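Local coordinates for protein LbaCas13a H328A (C2c2) (Lachnospiraceae bacterium NK4A179, PDB 5WLH) that binds pre-crRNA and, as a CRISPR-Cas13a effector, probably uses the processed guide to find and cleave target RNA, at residues 908-913 and 965-970; 596-601 and 903-908; 668-673 and 959-964. All coordinates share one frame; numbering follows the deposited sequence.

In the fold
The three contacts form a chain of neighbours on one side of the molecule. Contacts 1 and 2 have centres about 10 Å apart and share helix 901-911, with Ile908 belonging to both; contacts 1 and 3 lie about 12 Å apart and share helix 960-974; contacts 2 and 3 are the most distant pair, at about 19 Å. Along the sequence contact 2 closes before contact 1 opens, whereas the segments of contact 3 alternate with those of both others. Helix 901-911 thus bridges helix 588-602 and helix 960-974, and helix 960-974 in turn packs against the 668-673 loop, whose Arg671 grips the bound RNA. Contacts 2 and 3 each span roughly 300 residues, contact 1 about 50.

Contact 1 (908-913 and 965-970)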
loop_
_atom_site.group_PDB
_atom_site.type_symbol
_atom_site.label_atom_id
_atom_site.label_comp_id
_atom_site.label_asym_id
_atom_site.label_seq_id
_atom_site.Cartn_x
_atom_site.Cartn_y
_atom_site.Cartn_z
ATOM N N ILE A 908 -10.888 13.564 -18.770
ATOM C CA ILE A 908 -9.961 14.682 -18.609
ATOM C C ILE A 908 -8.904 14.367 -17.554
ATOM O O ILE A 908 -7.725 14.674 -17.739
ATOM C CB ILE A 908 -10.726 15.975 -18.283
ATOM C CG1 ILE A 908 -11.603 16.364 -19.482
ATOM C CG2 ILE A 908 -9.762 17.113 -17.925
ATOM C CD1 ILE A 908 -10.776 16.606 -20.781
ATOM N N VAL A 909 -9.295 13.756 -16.431
ATOM C CA VAL A 909 -8.301 13.474 -15.396
ATOM C C VAL A 909 -7.240 12.512 -15.925
ATOM O O VAL A 909 -6.039 12.780 -15.815
ATOM C CB VAL A 909 -8.971 12.949 -14.112
ATOM C CG1 VAL A 909 -7.917 12.389 -13.144
ATOM C CG2 VAL A 909 -9.705 14.083 -13.434
ATOM N N SER A 910 -7.661 11.400 -16.538
ATOM C CA SER A 910 -6.662 10.438 -17.010
ATOM C C SER A 910 -5.859 11.011 -18.167
ATOM O O SER A 910 -4.664 10.719 -18.302
ATOM C CB SER A 910 -7.320 9.124 -17.428
ATOM O OG SER A 910 -8.127 9.287 -18.582
ATOM N N ARG A 911 -6.489 11.861 -18.976
ATOM C CA ARG A 911 -5.829 12.373 -20.169
ATOM C C ARG A 911 -4.669 13.294 -19.822
ATOM O O ARG A 911 -3.732 13.423 -20.614
ATOM C CB ARG A 911 -6.850 13.103 -21.051
ATOM C CG ARG A 911 -6.335 13.450 -22.440
ATOM C CD ARG A 911 -6.041 12.224 -23.273
ATOM N NE ARG A 911 -5.623 12.624 -24.617
ATOM C CZ ARG A 911 -4.363 12.875 -24.976
ATOM N NH1 ARG A 911 -3.363 12.749 -24.106
ATOM N NH2 ARG A 911 -4.101 13.247 -26.218
ATOM N N PHE A 912 -4.717 13.949 -18.659
ATOM C CA PHE A 912 -3.663 14.866 -18.246
ATOM C C PHE A 912 -2.573 14.185 -17.428
ATOM O O PHE A 912 -1.754 14.873 -16.818
ATOM C CB PHE A 912 -4.266 16.033 -17.463
ATOM C CG PHE A 912 -4.667 17.167 -18.349
ATOM C CD1 PHE A 912 -3.727 18.094 -18.765
ATOM C CD2 PHE A 912 -5.957 17.253 -18.839
ATOM C CE1 PHE A 912 -4.074 19.110 -19.615
ATOM C CE2 PHE A 912 -6.320 18.277 -19.695
ATOM C CZ PHE A 912 -5.375 19.204 -20.087
ATOM N N LEU A 913 -2.541 12.857 -17.413
ATOM C CA LEU A 913 -1.491 12.138 -16.702
ATOM C C LEU A 913 -0.329 11.825 -17.634
ATOM O O LEU A 913 -0.454 11.877 -18.849
ATOM C CB LEU A 913 -2.041 10.837 -16.124
ATOM C CG LEU A 913 -3.192 10.961 -15.134
ATOM C CD1 LEU A 913 -3.672 9.564 -14.744
ATOM C CD2 LEU A 913 -2.725 11.771 -13.904
ATOM N N ALA A 965 -12.253 1.904 -21.103
ATOM C CA ALA A 965 -11.945 2.315 -22.466
ATOM C C ALA A 965 -11.467 3.754 -22.508
ATOM O O ALA A 965 -10.581 4.098 -23.292
ATOM C CB ALA A 965 -13.183 2.142 -23.347
ATOM N N VAL A 966 -12.050 4.614 -21.672
ATOM C CA VAL A 966 -11.637 6.011 -21.656
ATOM C C VAL A 966 -10.208 6.135 -21.156
ATOM O O VAL A 966 -9.378 6.825 -21.760
ATOM C CB VAL A 966 -12.593 6.840 -20.790
ATOM C CG1 VAL A 966 -11.992 8.184 -20.545
ATOM C CG2 VAL A 966 -13.963 6.976 -21.487
ATOM N N ILE A 967 -9.910 5.503 -20.019
ATOM C CA ILE A 967 -8.552 5.598 -19.492
ATOM C C ILE A 967 -7.564 4.997 -20.475
ATOM O O ILE A 967 -6.486 5.549 -20.702
ATOM C CB ILE A 967 -8.443 4.923 -18.118
ATOM C CG1 ILE A 967 -9.402 5.563 -17.121
ATOM C CG2 ILE A 967 -6.995 5.058 -17.595
ATOM C CD1 ILE A 967 -9.296 4.953 -15.724
ATOM N N ASP A 968 -7.919 3.849 -21.062
ATOM C CA ASP A 968 -7.060 3.204 -22.050
ATOM C C ASP A 968 -6.782 4.133 -23.224
ATOM O O ASP A 968 -5.649 4.185 -23.734
ATOM C CB ASP A 968 -7.708 1.904 -22.521
ATOM C CG ASP A 968 -6.947 1.250 -23.664
ATOM O OD1 ASP A 968 -5.997 0.494 -23.390
ATOM O OD2 ASP A 968 -7.296 1.508 -24.840
ATOM N N LEU A 969 -7.796 4.895 -23.650
ATOM C CA LEU A 969 -7.580 5.894 -24.693
ATOM C C LEU A 969 -6.536 6.905 -24.247
ATOM O O LEU A 969 -5.622 7.238 -25.007
ATOM C CB LEU A 969 -8.906 6.576 -25.060
ATOM C CG LEU A 969 -8.799 7.795 -25.981
ATOM C CD1 LEU A 969 -9.917 7.820 -27.031
ATOM C CD2 LEU A 969 -8.800 9.106 -25.176
ATOM N N SER A 970 -6.607 7.341 -22.983
ATOM C CA SER A 970 -5.605 8.257 -22.454
ATOM C C SER A 970 -4.221 7.618 -22.401
ATOM O O SER A 970 -3.227 8.253 -22.778
ATOM C CB SER A 970 -6.030 8.742 -21.064
ATOM O OG SER A 970 -7.095 9.656 -21.182
#
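Ser910 and Ser970 meet hydroxyl to hydroxyl, with Ser970 OG donating to Ser910 OG over 2.8 Å. Each is a small residue whose CB faces the opposite helix, and that lets the backbones come close: the CA atoms of Arg911 and Ser970 are 4.7 Å apart. This is the tight part of the contact. Here Ser970 OG rests against Arg911 CA at 3.2 Å, and the arginine chain, bent at CD (chi2 65°), folds round the same hydroxyl so that Arg911 CD lies 3.5 Å from Ser970 OG. Beyond CD the arginine leaves the pair, and its NE forms a salt bridge with Glu631.

The one proton of Ser910 OG is left for the carbonyls of Trp906 and Tyr907 in the preceding turn of its own helix, both within hydrogen-bonding reach, which must share it. With OG lying between the backbone N and the carbonyl carbon (chi1 67°), the buried hydroxyl can serve its own helix and accept from Ser970 as well. An alanine here would probably leave the hydroxyl of Ser970 without its acceptor in a buried place and cost the two carbonyls their side-chain partner.

Packing is looser one turn back on helix 960-974. Ile967 CG2 comes no nearer to Ser910 CB than 4.1 Å, and Val966 CG1 stands 4.5 Å from Ser910 OG. Further round, Asp968 turns from the contact on the partly exposed side, where its OD2 pairs with Lys972.

The last turn of helix 901-911 is thereby set against the middle of helix 960-974. Met921 of helix 915-941 lies on both Ser910 and Ile967, Phe628 of helix 621-632 packs on Val966 and Leu969, helix 588-602 backs Ile908, and helix 486-517 takes up Phe912 and Leu913.

Contact 2 (596-601 and 903-908); sequences KDVIYS and LQKWYI
Lys905 NZ, reached by a chain that passes over Ser601, is gripped by two acids: it makes salt bridges with Asp605 OD2 and with Glu902 OE1. The lysine is extended beyond CG, and its methylenes run past the serine hydroxyl, with both Lys905 CD and Lys905 CE 3.2 Å from Ser601 OG. That oxygen is itself tied down. Ser601 OG donates to Val598 O, one turn back in the same helix, over 2.6 Å; the donor stands 24° from the carbonyl plane at a C=O...donor angle of 129°. A hydroxyl turned onto its own helix thus presents its oxygen to the hydrocarbon part of the lysine.

Apolar side chains fill the rest. Val598 holds CG1 anti to the backbone N (chi1 179°), which sends this methyl into the groove between successive turns of helix 901-911: Val598 CG1 is 3.6 Å from Lys905 CA, and Ile908 CB is equally close to it. The same methyl also lies on Gln904 O. Alongside, Ile599 CG1 meets Ile908 CG2 at 3.8 Å. Val598 and Ile599 each cross Ile908 at about a right angle, much as the short helical segments do, their axes approaching to 8.8 Å. Trp619 packs on Val598 and Ser601, and its NE1 bonds Gln904 OE1.

Asp605 lies just past helix 588-602, within the sequence RNDSFH, which fits the R-X4-H signature of HEPN ribonuclease domains. The chemistry therefore implies dispersion forces at the crossing and charge at one edge; two carboxylates would probably keep the ammonium protonated, and the one from Asp605 ties helix 901-911 to the segment carrying that signature.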
loop_
_atom_site.group_PDB
_atom_site.type_symbol
_atom_site.label_atom_id
_atom_site.label_comp_id
_atom_site.label_asym_id
_atom_site.label_seq_id
_atom_site.Cartn_x
_atom_site.Cartn_y
_atom_site.Cartn_z
ATOM N N LYS A 596 -10.089 22.910 -15.925
ATOM C CA LYS A 596 -9.875 23.004 -14.488
ATOM C C LYS A 596 -11.115 22.570 -13.717
ATOM O O LYS A 596 -11.009 21.862 -12.712
ATOM C CB LYS A 596 -9.498 24.442 -14.120
ATOM C CG LYS A 596 -9.291 24.696 -12.644
ATOM C CD LYS A 596 -9.195 26.194 -12.355
ATOM C CE LYS A 596 -10.549 26.891 -12.450
ATOM N NZ LYS A 596 -11.494 26.547 -11.338
ATOM N N ASP A 597 -12.300 22.991 -14.174
ATOM C CA ASP A 597 -13.543 22.612 -13.508
ATOM C C ASP A 597 -13.827 21.118 -13.624
ATOM O O ASP A 597 -14.389 20.525 -12.701
ATOM C CB ASP A 597 -14.722 23.379 -14.101
ATOM C CG ASP A 597 -14.741 24.829 -13.696
ATOM O OD1 ASP A 597 -13.996 25.202 -12.765
ATOM O OD2 ASP A 597 -15.506 25.598 -14.325
ATOM N N VAL A 598 -13.535 20.506 -14.777
ATOM C CA VAL A 598 -13.718 19.061 -14.877
ATOM C C VAL A 598 -12.879 18.360 -13.825
ATOM O O VAL A 598 -13.367 17.494 -13.091
ATOM C CB VAL A 598 -13.362 18.545 -16.280
ATOM C CG1 VAL A 598 -13.542 17.030 -16.296
ATOM C CG2 VAL A 598 -14.240 19.204 -17.328
ATOM N N ILE A 599 -11.600 18.730 -13.743
ATOM C CA ILE A 599 -10.692 18.050 -12.823
ATOM C C ILE A 599 -11.144 18.281 -11.394
ATOM O O ILE A 599 -11.220 17.344 -10.592
ATOM C CB ILE A 599 -9.245 18.523 -13.039
ATOM C CG1 ILE A 599 -8.756 18.120 -14.426
ATOM C CG2 ILE A 599 -8.281 17.954 -11.949
ATOM C CD1 ILE A 599 -7.462 18.824 -14.823
ATOM N N TYR A 600 -11.455 19.542 -11.064
ATOM C CA TYR A 600 -11.903 19.872 -9.720
ATOM C C TYR A 600 -13.131 19.057 -9.335
ATOM O O TYR A 600 -13.270 18.652 -8.181
ATOM C CB TYR A 600 -12.207 21.369 -9.607
ATOM C CG TYR A 600 -12.766 21.709 -8.255
ATOM C CD1 TYR A 600 -11.937 21.763 -7.144
ATOM C CD2 TYR A 600 -14.131 21.921 -8.081
ATOM C CE1 TYR A 600 -12.444 22.035 -5.893
ATOM C CE2 TYR A 600 -14.650 22.206 -6.844
ATOM C CZ TYR A 600 -13.808 22.256 -5.755
ATOM O OH TYR A 600 -14.337 22.520 -4.533
ATOM N N SER A 601 -14.036 18.814 -10.286
ATOM C CA SER A 601 -15.264 18.108 -9.957
ATOM C C SER A 601 -14.996 16.680 -9.515
ATOM O O SER A 601 -15.852 16.078 -8.869
ATOM C CB SER A 601 -16.236 18.116 -11.137
ATOM O OG SER A 601 -15.807 17.281 -12.185
ATOM N N LEU A 903 -18.201 10.279 -17.041
ATOM C CA LEU A 903 -17.228 9.790 -18.018
ATOM C C LEU A 903 -16.303 10.913 -18.470
ATOM O O LEU A 903 -15.096 10.705 -18.638
ATOM C CB LEU A 903 -17.934 9.158 -19.220
ATOM C CG LEU A 903 -18.440 7.729 -18.992
ATOM C CD1 LEU A 903 -19.166 7.204 -20.227
ATOM C CD2 LEU A 903 -17.298 6.764 -18.571
ATOM N N GLN A 904 -16.840 12.125 -18.648
ATOM C CA GLN A 904 -15.979 13.245 -19.021
ATOM C C GLN A 904 -14.904 13.517 -17.967
ATOM O O GLN A 904 -13.770 13.880 -18.306
ATOM C CB GLN A 904 -16.833 14.480 -19.287
ATOM C CG GLN A 904 -17.717 14.273 -20.535
ATOM C CD GLN A 904 -18.578 15.494 -20.852
ATOM O OE1 GLN A 904 -18.396 16.563 -20.277
ATOM N NE2 GLN A 904 -19.546 15.315 -21.737
ATOM N N LYS A 905 -15.235 13.353 -16.688
ATOM C CA LYS A 905 -14.226 13.518 -15.647
ATOM C C LYS A 905 -13.115 12.485 -15.778
ATOM O O LYS A 905 -11.928 12.824 -15.690
ATOM C CB LYS A 905 -14.854 13.401 -14.260
ATOM C CG LYS A 905 -15.865 14.457 -13.888
ATOM C CD LYS A 905 -16.297 14.137 -12.454
ATOM C CE LYS A 905 -17.658 14.667 -12.144
ATOM N NZ LYS A 905 -18.081 14.157 -10.818
ATOM N N TRP A 906 -13.479 11.205 -15.911
ATOM C CA TRP A 906 -12.450 10.176 -16.065
ATOM C C TRP A 906 -11.579 10.473 -17.270
ATOM O O TRP A 906 -10.361 10.265 -17.245
ATOM C CB TRP A 906 -13.082 8.795 -16.224
ATOM C CG TRP A 906 -13.645 8.271 -14.974
ATOM C CD1 TRP A 906 -14.957 8.283 -14.601
ATOM C CD2 TRP A 906 -12.925 7.657 -13.901
ATOM N NE1 TRP A 906 -15.100 7.707 -13.360
ATOM C CE2 TRP A 906 -13.867 7.310 -12.911
ATOM C CE3 TRP A 906 -11.576 7.363 -13.684
ATOM C CZ2 TRP A 906 -13.504 6.694 -11.716
ATOM C CZ3 TRP A 906 -11.217 6.741 -12.500
ATOM C CH2 TRP A 906 -12.177 6.413 -11.534
ATOM N N TYR A 907 -12.202 10.943 -18.345
ATOM C CA TYR A 907 -11.472 11.326 -19.539
ATOM C C TYR A 907 -10.440 12.400 -19.246
ATOM O O TYR A 907 -9.241 12.199 -19.475
ATOM C CB TYR A 907 -12.463 11.807 -20.594
ATOM C CG TYR A 907 -11.816 12.404 -21.811
ATOM C CD1 TYR A 907 -10.720 11.795 -22.422
ATOM C CD2 TYR A 907 -12.334 13.565 -22.383
ATOM C CE1 TYR A 907 -10.137 12.354 -23.557
ATOM C CE2 TYR A 907 -11.769 14.123 -23.507
ATOM C CZ TYR A 907 -10.679 13.511 -24.104
ATOM O OH TYR A 907 -10.122 14.074 -25.236
ATOM N N ILE A 908 -10.888 13.564 -18.770
ATOM C CA ILE A 908 -9.961 14.682 -18.609
ATOM C C ILE A 908 -8.904 14.367 -17.554
ATOM O O ILE A 908 -7.725 14.674 -17.739
ATOM C CB ILE A 908 -10.726 15.975 -18.283
ATOM C CG1 ILE A 908 -11.603 16.364 -19.482
ATOM C CG2 ILE A 908 -9.762 17.113 -17.925
ATOM C CD1 ILE A 908 -10.776 16.606 -20.781
#

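Contact 3 (668-673 and 959-964); sequences NVERAS and DITDVD. With nucleotides of chain B.
Two acids come close together here: Glu670 OE2 and Asp964 OD2 are only 4.4 Å apart. One water lies between them and donates to both, at 2.6 Å from Glu670 OE2 and 2.8 Å from Asp964 OD2. Lys929 adds a salt bridge to Glu670 OE2, and His926 NE2 a weak hydrogen bond to Asp964 OD2, so the repulsion is probably eased by the water, the lysine and the histidine.

The other glutamate oxygen makes the direct bond of the contact. Thr961 OG1 donates to Glu670 OE1 over 2.7 Å, meeting it on the syn side and 22° out of the carboxylate plane. Glu670 reaches the helix because CG is anti to its backbone N (chi1 -172°) and the chain continues extended, crossing the threonine side chain at about a right angle. On the way Glu670 CG passes Asp964 OD2 at 3.6 Å.

The loop 668-673 lies across the first turns of helix 960-974, and from it Arg671 reaches the RNA. It acts as an arginine fork, its guanidinium edge set against the phosphates of consecutive nucleotides of chain B. Arg671 NH1 donates to U35 OP1 of chain B at 2.7 Å and to A34 OP1 of chain B at 3.0 Å, while the bond from Arg671 NH2 to U35 OP2 of chain B, 3.1 Å long, is almost straight at 179°. Such bonds to phosphate oxygens read the backbone and not the bases. Tyr729 adds a cation-pi contact to the same guanidinium.

Two more waters join the loop backbone to Asp964: both donate to Asp964 OD1, one also to Val669 O, and the other accepts from Arg671 N.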
loop_
_atom_site.group_PDB
_atom_site.type_symbol
_atom_site.label_atom_id
_atom_site.label_comp_id
_atom_site.label_asym_id
_atom_site.label_seq_id
_atom_site.Cartn_x
_atom_site.Cartn_y
_atom_site.Cartn_z
ATOM N N ASN A 668 -12.689 -2.759 -28.433
ATOM C CA ASN A 668 -11.936 -2.336 -27.260
ATOM C C ASN A 668 -11.814 -3.514 -26.303
ATOM O O ASN A 668 -12.780 -4.245 -26.075
ATOM C CB ASN A 668 -12.626 -1.151 -26.588
ATOM C CG ASN A 668 -12.428 0.141 -27.362
ATOM O OD1 ASN A 668 -11.450 0.289 -28.101
ATOM N ND2 ASN A 668 -13.355 1.079 -27.200
ATOM N N VAL A 669 -10.612 -3.714 -25.770
ATOM C CA VAL A 669 -10.298 -4.852 -24.914
ATOM C C VAL A 669 -10.173 -4.353 -23.478
ATOM O O VAL A 669 -9.397 -3.431 -23.203
ATOM C CB VAL A 669 -9.010 -5.554 -25.371
ATOM C CG1 VAL A 669 -8.677 -6.710 -24.447
ATOM C CG2 VAL A 669 -9.158 -6.025 -26.821
ATOM N N GLU A 670 -10.972 -4.926 -22.584
ATOM C CA GLU A 670 -10.875 -4.662 -21.151
ATOM C C GLU A 670 -9.958 -5.708 -20.530
ATOM O O GLU A 670 -10.311 -6.888 -20.462
ATOM C CB GLU A 670 -12.257 -4.710 -20.514
ATOM C CG GLU A 670 -12.301 -4.265 -19.074
ATOM C CD GLU A 670 -13.731 -4.096 -18.599
ATOM O OE1 GLU A 670 -14.638 -4.404 -19.400
ATOM O OE2 GLU A 670 -13.953 -3.655 -17.447
ATOM N N ARG A 671 -8.778 -5.287 -20.093
ATOM C CA ARG A 671 -7.838 -6.221 -19.506
ATOM C C ARG A 671 -8.223 -6.587 -18.087
ATOM O O ARG A 671 -8.682 -5.743 -17.314
ATOM C CB ARG A 671 -6.441 -5.632 -19.496
ATOM C CG ARG A 671 -5.828 -5.618 -20.843
ATOM C CD ARG A 671 -4.403 -5.203 -20.707
ATOM N NE ARG A 671 -3.949 -4.587 -21.934
ATOM C CZ ARG A 671 -2.773 -3.999 -22.056
ATOM N NH1 ARG A 671 -1.942 -3.988 -21.014
ATOM N NH2 ARG A 671 -2.431 -3.439 -23.210
ATOM N N ALA A 672 -7.966 -7.842 -17.735
ATOM C CA ALA A 672 -8.212 -8.330 -16.391
ATOM C C ALA A 672 -6.952 -8.191 -15.557
ATOM O O ALA A 672 -5.830 -8.350 -16.057
ATOM C CB ALA A 672 -8.665 -9.791 -16.416
ATOM N N SER A 673 -7.137 -7.885 -14.281
ATOM C CA SER A 673 -5.984 -7.797 -13.411
ATOM C C SER A 673 -5.478 -9.195 -13.043
ATOM O O SER A 673 -6.140 -10.221 -13.280
ATOM C CB SER A 673 -6.334 -7.033 -12.138
ATOM O OG SER A 673 -7.203 -7.836 -11.405
ATOM N N ASP A 959 -20.506 2.674 -16.355
ATOM C CA ASP A 959 -20.016 1.326 -16.606
ATOM C C ASP A 959 -18.500 1.300 -16.489
ATOM O O ASP A 959 -17.817 2.121 -17.109
ATOM C CB ASP A 959 -20.402 0.847 -18.007
ATOM C CG ASP A 959 -21.867 0.490 -18.134
ATOM O OD1 ASP A 959 -22.608 0.576 -17.131
ATOM O OD2 ASP A 959 -22.265 0.115 -19.262
ATOM N N ILE A 960 -17.976 0.345 -15.712
ATOM C CA ILE A 960 -16.526 0.218 -15.593
ATOM C C ILE A 960 -15.890 -0.035 -16.952
ATOM O O ILE A 960 -14.783 0.447 -17.228
ATOM C CB ILE A 960 -16.165 -0.886 -14.587
ATOM C CG1 ILE A 960 -16.496 -0.419 -13.169
ATOM C CG2 ILE A 960 -14.655 -1.254 -14.703
ATOM C CD1 ILE A 960 -16.570 -1.546 -12.155
ATOM N N THR A 961 -16.575 -0.789 -17.826
ATOM C CA THR A 961 -16.044 -1.035 -19.170
ATOM C C THR A 961 -15.863 0.268 -19.945
ATOM O O THR A 961 -14.916 0.404 -20.721
ATOM C CB THR A 961 -16.953 -2.007 -19.935
ATOM O OG1 THR A 961 -17.051 -3.237 -19.205
ATOM C CG2 THR A 961 -16.390 -2.313 -21.329
ATOM N N ASP A 962 -16.759 1.245 -19.746
ATOM C CA ASP A 962 -16.581 2.542 -20.389
ATOM C C ASP A 962 -15.435 3.316 -19.762
ATOM O O ASP A 962 -14.650 3.952 -20.474
ATOM C CB ASP A 962 -17.857 3.375 -20.308
ATOM C CG ASP A 962 -18.953 2.840 -21.202
ATOM O OD1 ASP A 962 -18.648 2.028 -22.110
ATOM O OD2 ASP A 962 -20.110 3.234 -20.989
ATOM N N VAL A 963 -15.348 3.304 -18.431
ATOM C CA VAL A 963 -14.245 3.983 -17.761
ATOM C C VAL A 963 -12.933 3.416 -18.242
ATOM O O VAL A 963 -11.983 4.152 -18.533
ATOM C CB VAL A 963 -14.368 3.856 -16.237
ATOM C CG1 VAL A 963 -13.191 4.583 -15.574
ATOM C CG2 VAL A 963 -15.682 4.465 -15.786
ATOM N N ASP A 964 -12.865 2.084 -18.300
ATOM C CA ASP A 964 -11.688 1.389 -18.788
ATOM C C ASP A 964 -11.294 1.883 -20.169
ATOM O O ASP A 964 -10.143 2.272 -20.394
ATOM C CB ASP A 964 -11.949 -0.113 -18.785
ATOM C CG ASP A 964 -10.687 -0.924 -19.004
ATOM O OD1 ASP A 964 -10.172 -0.926 -20.147
ATOM O OD2 ASP A 964 -10.185 -1.541 -18.034
ATOM P P U B 35 0.677 -1.645 -22.125
ATOM O OP1 U B 35 -0.461 -1.756 -21.185
ATOM O OP2 U B 35 0.363 -2.064 -23.513
ATOM O "O5'" U B 35 1.256 -0.173 -22.150
ATOM C "C5'" U B 35 0.625 0.855 -22.880
ATOM C "C4'" U B 35 1.464 2.097 -22.808
ATOM O "O4'" U B 35 1.560 2.537 -21.434
ATOM C "C3'" U B 35 2.907 1.903 -23.230
ATOM O "O3'" U B 35 3.030 1.954 -24.633
ATOM C "C2'" U B 35 3.628 3.032 -22.508
ATOM O "O2'" U B 35 3.527 4.241 -23.240
ATOM C "C1'" U B 35 2.806 3.156 -21.213
ATOM N N1 U B 35 3.477 2.474 -20.085
ATOM C C2 U B 35 4.454 3.201 -19.443
ATOM O O2 U B 35 4.736 4.346 -19.744
ATOM N N3 U B 35 5.073 2.548 -18.418
ATOM C C4 U B 35 4.839 1.256 -17.998
ATOM O O4 U B 35 5.514 0.819 -17.064
ATOM C C5 U B 35 3.822 0.559 -18.718
ATOM C C6 U B 35 3.184 1.179 -19.718
ATOM P P A B 34 -0.479 -5.428 -17.613
ATOM O OP1 A B 34 -1.790 -4.936 -18.124
ATOM O OP2 A B 34 -0.068 -6.865 -17.812
ATOM O "O5'" A B 34 0.752 -4.545 -18.071
ATOM C "C5'" A B 34 0.636 -3.135 -18.208
ATOM C "C4'" A B 34 1.655 -2.581 -19.176
ATOM O "O4'" A B 34 2.973 -2.544 -18.553
ATOM C "C3'" A B 34 1.810 -3.374 -20.486
ATOM O "O3'" A B 34 1.941 -2.472 -21.577
ATOM C "C2'" A B 34 3.142 -4.101 -20.291
ATOM O "O2'" A B 34 3.830 -4.407 -21.486
ATOM C "C1'" A B 34 3.919 -3.097 -19.443
ATOM N N9 A B 34 5.042 -3.694 -18.710
ATOM C C8 A B 34 5.080 -4.645 -17.725
ATOM N N7 A B 34 6.299 -4.960 -17.349
ATOM C C5 A B 34 7.120 -4.182 -18.151
ATOM C C6 A B 34 8.516 -4.043 -18.258
ATOM N N6 A B 34 9.404 -4.719 -17.522
ATOM N N1 A B 34 8.996 -3.168 -19.171
ATOM C C2 A B 34 8.124 -2.482 -19.925
ATOM N N3 A B 34 6.793 -2.530 -19.914
ATOM C C4 A B 34 6.354 -3.401 -18.992
HETATM O O HOH W 1 -8.101 -2.409 -20.160
HETATM O O HOH W 2 -10.997 -0.932 -22.587
HETATM O O HOH W 3 -11.811 -2.950 -16.212
#